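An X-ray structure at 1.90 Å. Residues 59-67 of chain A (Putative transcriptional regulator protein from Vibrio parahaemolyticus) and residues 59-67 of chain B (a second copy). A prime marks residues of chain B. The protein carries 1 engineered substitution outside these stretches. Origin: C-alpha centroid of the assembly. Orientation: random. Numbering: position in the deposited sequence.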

ATOM      1  N   GLY A  59       4.701   7.260  11.021  1.00 29.08           N
ATOM      2  CA  GLY A  59       3.932   8.500  11.144  1.00 29.82           C
ATOM      3  C   GLY A  59       3.101   8.551  12.434  1.00 30.35           C
ATOM      4  O   GLY A  59       2.100   9.259  12.481  1.00 31.33           O
ATOM      5  N   GLY A  60       3.533   7.814  13.464  1.00 30.97           N
ATOM      6  CA  GLY A  60       2.911   7.830  14.782  1.00 30.43           C
ATOM      7  C   GLY A  60       1.508   7.264  14.832  1.00 31.17           C
ATOM      8  O   GLY A  60       0.634   7.814  15.524  1.00 33.36           O
ATOM      9  N   ILE A  61       1.241   6.201  14.090  1.00 28.87           N
ATOM     10  CA  ILE A  61      -0.081   5.567  14.169  1.00 27.88           C
ATOM     11  C   ILE A  61      -0.056   4.236  14.904  1.00 28.82           C
ATOM     12  O   ILE A  61       0.999   3.541  15.006  1.00 28.02           O
ATOM     13  N   SER A  62      -1.223   3.906  15.458  1.00 28.45           N
ATOM     14  CA  SER A  62      -1.417   2.607  16.059  1.00 31.40           C
ATOM     15  C   SER A  62      -2.521   1.968  15.213  1.00 30.78           C
ATOM     16  O   SER A  62      -3.517   2.637  14.899  1.00 32.45           O
ATOM     17  N   VAL A  63      -2.382   0.686  14.930  1.00 30.47           N
ATOM     18  CA  VAL A  63      -3.358  -0.088  14.137  1.00 29.92           C
ATOM     19  C   VAL A  63      -3.961  -1.270  14.948  1.00 29.11           C
ATOM     20  O   VAL A  63      -3.297  -2.284  15.233  1.00 30.65           O
ATOM     21  N   GLN A  64      -5.211  -1.122  15.333  1.00 28.16           N
ATOM     22  CA  GLN A  64      -5.806  -2.080  16.243  1.00 28.24           C
ATOM     23  C   GLN A  64      -6.710  -3.076  15.475  1.00 27.68           C
ATOM     24  O   GLN A  64      -7.741  -2.663  14.869  1.00 27.26           O
ATOM     25  N   PRO A  65      -6.319  -4.371  15.493  1.00 27.04           N
ATOM     26  CA  PRO A  65      -7.197  -5.384  14.829  1.00 26.50           C
ATOM     27  C   PRO A  65      -8.429  -5.728  15.636  1.00 27.17           C
ATOM     28  O   PRO A  65      -8.522  -5.395  16.812  1.00 27.09           O
ATOM     29  N   THR A  66      -9.368  -6.459  15.024  1.00 26.58           N
ATOM     30  CA  THR A  66     -10.528  -6.867  15.759  1.00 27.24           C
ATOM     31  C   THR A  66     -10.784  -8.375  15.610  1.00 28.96           C
ATOM     32  O   THR A  66     -11.890  -8.862  15.862  1.00 29.14           O
ATOM     33  N   ALA A  67      -9.731  -9.124  15.289  1.00 29.79           N
ATOM     34  CA  ALA A  67      -9.802 -10.575  15.340  1.00 29.93           C
ATOM     35  C   ALA A  67      -8.427 -11.071  15.738  1.00 30.19           C
ATOM     36  O   ALA A  67      -7.424 -10.384  15.480  1.00 29.17           O
TER
ATOM     37  N   GLY B  59     -10.450  -4.859   6.703  1.00 28.68           N
ATOM     38  CA  GLY B  59      -9.886  -6.033   7.388  1.00 27.98           C
ATOM     39  C   GLY B  59     -10.176  -5.873   8.873  1.00 28.32           C
ATOM     40  O   GLY B  59      -9.543  -6.530   9.712  1.00 27.47           O
ATOM     41  N   GLY B  60     -11.122  -4.969   9.200  1.00 28.56           N
ATOM     42  CA  GLY B  60     -11.576  -4.795  10.583  1.00 28.82           C
ATOM     43  C   GLY B  60     -10.557  -4.101  11.472  1.00 28.45           C
ATOM     44  O   GLY B  60     -10.418  -4.422  12.662  1.00 27.34           O
ATOM     45  N   ILE B  61      -9.826  -3.141  10.923  1.00 27.81           N
ATOM     46  CA  ILE B  61      -8.834  -2.403  11.756  1.00 28.07           C
ATOM     47  C   ILE B  61      -9.262  -0.968  11.942  1.00 28.21           C
ATOM     48  O   ILE B  61     -10.081  -0.435  11.131  1.00 27.96           O
ATOM     49  N   SER B  62      -8.733  -0.358  13.004  1.00 26.55           N
ATOM     50  CA  SER B  62      -8.865   1.120  13.159  1.00 28.00           C
ATOM     51  C   SER B  62      -7.453   1.680  13.305  1.00 27.15           C
ATOM     52  O   SER B  62      -6.583   0.994  13.862  1.00 29.14           O
ATOM     53  N   VAL B  63      -7.208   2.837  12.707  1.00 28.01           N
ATOM     54  CA  VAL B  63      -5.833   3.371  12.627  1.00 27.79           C
ATOM     55  C   VAL B  63      -5.870   4.708  13.369  1.00 28.24           C
ATOM     56  O   VAL B  63      -6.562   5.617  12.977  1.00 28.61           O
ATOM     57  N   GLN B  64      -5.216   4.750  14.495  1.00 28.48           N
ATOM     58  CA  GLN B  64      -5.337   5.902  15.441  1.00 28.79           C
ATOM     59  C   GLN B  64      -4.172   6.875  15.176  1.00 27.35           C
ATOM     60  O   GLN B  64      -3.016   6.497  15.364  1.00 27.42           O
ATOM     61  N   PRO B  65      -4.465   8.111  14.722  1.00 27.60           N
ATOM     62  CA  PRO B  65      -3.345   9.094  14.601  1.00 27.18           C
ATOM     63  C   PRO B  65      -2.983   9.694  15.959  1.00 28.21           C
ATOM     64  O   PRO B  65      -3.801   9.654  16.886  1.00 26.03           O
ATOM     65  N   THR B  66      -1.750  10.191  16.102  1.00 28.53           N
ATOM     66  CA  THR B  66      -1.306  10.805  17.381  1.00 29.58           C
ATOM     67  C   THR B  66      -0.901  12.264  17.237  1.00 30.51           C
ATOM     68  O   THR B  66      -0.243  12.813  18.150  1.00 32.28           O
ATOM     69  N   ALA B  67      -1.190  12.863  16.087  1.00 31.35           N
ATOM     70  CA  ALA B  67      -0.971  14.321  15.866  1.00 32.25           C
ATOM     71  C   ALA B  67      -2.261  14.893  15.252  1.00 31.44           C
ATOM     72  O   ALA B  67      -2.986  14.143  14.617  1.00 29.80           O
TER

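The two copies of residues 61-64 run antiparallel, their axes at 164° and 4.6 Å apart at closest approach, and the register centres on Val63 facing Val63′, whose CA atoms lie 4.5 Å apart. This is a non-hydrogen-bonded pair, flanked by two hydrogen-bonded pairs, Ser62 with Gln64′ and Gln64 with Ser62′. The backbone carries the ladder: Gln64′ N donates to Ser62 O at 2.7 Å and Gln64 N to Ser62′ O at 2.9 Å, both nearly linear, while Ser62 N to Gln64′ O is 3.2 Å and Ser62′ N to Gln64 O is 3.1 Å. CA-H...O contacts supplement it, such as Ile61 CA to Gln64′ O and Ile61′ CA to Gln64 O, each 3.3 Å.

Because side chains alternate along a strand, the two valines share one face of the sheet, and Ser62, Gln64 and their counterparts share the other. The valine face is apolar. Both valines have chi1 in t, at -173° and 180°, and they meet at Val63 CG2 to Val63′ CG1, 4.1 Å. The isoleucines extend this cluster. Their CA-to-CB bonds point sideways, yet with chi1 in p and chi2 in t in both copies each CD1 reaches the valine of the other strand: Ile61 CD1 lies 3.7 Å from Val63′ CG1, and Ile61′ CD1 is likewise 3.7 Å from Val63 CG1. All four residues are buried, consistent with hydrophobic packing. The prolines add less, for their CA-to-CB bonds point away and the approach is made by backbone atoms, with Pro65 CA 4.3 Å from Ile61′ CG2.

On the serine-glutamine face the contact between side chains is looser. Ser62 CB and Gln64′ CB are 4.3 Å apart, and Gln64 CB is 4.1 Å from Ser62′ OG. The serines break the symmetry, with chi1 at -169° (t) in Ser62 and 73° (p) in Ser62′. Each glutamine starts out on this face, but its end leads away from the other stretch. The t, p setting of chi1 and chi2 folds the amide back onto its own chain, where Gln64 NE2 donates to Pro65 O at 3.0 Å and Gln64′ NE2 to Pro65′ O, also at 3.0 Å.

The threonines supply the direct polar side-chain links at the ends of the ladder. With chi1 in p (57° and 55°), Thr66 OG1 donates to Gly60′ O at 2.7 Å and Thr66′ OG1 to Gly60 O at 2.6 Å. The fit depends on glycine: an ideal CB on Gly60 would lie 2.7 Å from Thr66′ OG1, and one on Gly60′ 2.8 Å from Thr66 OG1, both clashes.

A water bridges the stretches at each of these ends. Water 1 accepts from Thr66′ N (water O to N, 2.8 Å) and donates to Gly59 O (water O to O, 2.8 Å). Water 2 does the same for Thr66 N at 2.9 Å and Gly59′ O at 2.7 Å, again measured from the water O.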

ATOM      1  CB  ILE A  61      -0.710   5.317  12.762  1.00 27.71           C
ATOM      2  CG1 ILE A  61       0.176   4.349  11.934  1.00 29.90           C
ATOM      3  CG2 ILE A  61      -0.932   6.656  12.079  1.00 27.26           C
ATOM      4  CD1 ILE A  61      -0.335   4.019  10.510  1.00 31.15           C
ATOM      5  CB  SER A  62      -1.977   2.787  17.468  1.00 30.10           C
ATOM      6  OG  SER A  62      -1.906   1.576  18.090  1.00 37.82           O
ATOM      7  CB  VAL A  63      -2.729  -0.585  12.824  1.00 30.48           C
ATOM      8  CG1 VAL A  63      -3.826  -1.248  11.903  1.00 29.36           C
ATOM      9  CG2 VAL A  63      -2.126   0.629  12.039  1.00 28.86           C
ATOM     10  CB  GLN A  64      -6.620  -1.340  17.281  1.00 27.00           C
ATOM     11  CG  GLN A  64      -7.512  -2.271  18.107  1.00 26.25           C
ATOM     12  CD  GLN A  64      -6.717  -3.087  19.104  1.00 30.99           C
ATOM     13  OE1 GLN A  64      -6.047  -2.533  19.985  1.00 35.00           O
ATOM     14  NE2 GLN A  64      -6.786  -4.398  18.987  1.00 27.46           N
ATOM     15  CB  PRO A  65      -6.302  -6.655  14.739  1.00 27.09           C
ATOM     16  CG  PRO A  65      -5.288  -6.503  15.884  1.00 27.75           C
ATOM     17  CD  PRO A  65      -5.055  -4.965  16.011  1.00 27.20           C
ATOM     18  CB  THR A  66     -11.779  -6.044  15.354  1.00 27.77           C
ATOM     19  OG1 THR A  66     -11.990  -6.175  13.943  1.00 26.84           O
ATOM     20  CG2 THR A  66     -11.602  -4.532  15.737  1.00 29.50           C
ATOM     21  CB  ALA A  67     -10.229 -11.109  13.975  1.00 28.69           C
TER
ATOM     22  CB  ILE B  61      -7.428  -2.326  11.075  1.00 26.99           C
ATOM     23  CG1 ILE B  61      -7.516  -1.691   9.670  1.00 27.67           C
ATOM     24  CG2 ILE B  61      -6.797  -3.708  10.926  1.00 29.54           C
ATOM     25  CD1 ILE B  61      -6.087  -1.499   8.960  1.00 29.63           C
ATOM     26  CB  SER B  62      -9.806   1.553  14.298  1.00 27.63           C
ATOM     27  OG  SER B  62      -9.269   1.341  15.570  1.00 30.11           O
ATOM     28  CB  VAL B  63      -5.426   3.627  11.201  1.00 29.55           C
ATOM     29  CG1 VAL B  63      -3.980   4.193  11.127  1.00 28.15           C
ATOM     30  CG2 VAL B  63      -5.558   2.333  10.340  1.00 28.53           C
ATOM     31  CB  GLN B  64      -5.312   5.388  16.886  1.00 28.93           C
ATOM     32  CG  GLN B  64      -5.174   6.494  17.996  1.00 29.57           C
ATOM     33  CD  GLN B  64      -6.443   7.295  18.146  1.00 32.03           C
ATOM     34  OE1 GLN B  64      -7.450   6.771  18.662  1.00 31.38           O
ATOM     35  NE2 GLN B  64      -6.444   8.545  17.637  1.00 28.69           N
ATOM     36  CB  PRO B  65      -3.876  10.123  13.637  1.00 27.40           C
ATOM     37  CG  PRO B  65      -5.459  10.104  13.941  1.00 27.71           C
ATOM     38  CD  PRO B  65      -5.738   8.628  14.192  1.00 27.18           C
ATOM     39  CB  THR B  66      -0.138  10.029  18.018  1.00 29.01           C
ATOM     40  OG1 THR B  66       0.952   9.922  17.052  1.00 28.37           O
ATOM     41  CG2 THR B  66      -0.621   8.572  18.467  1.00 29.26           C
ATOM     42  CB  ALA B  67       0.183  14.538  14.907  1.00 34.39           C
TER
HETATM   43  O   HOH W   1      -0.111  10.436  13.808  1.00 27.02           O
HETATM   44  O   HOH W   2      -8.899  -7.270  12.262  1.00 27.43           O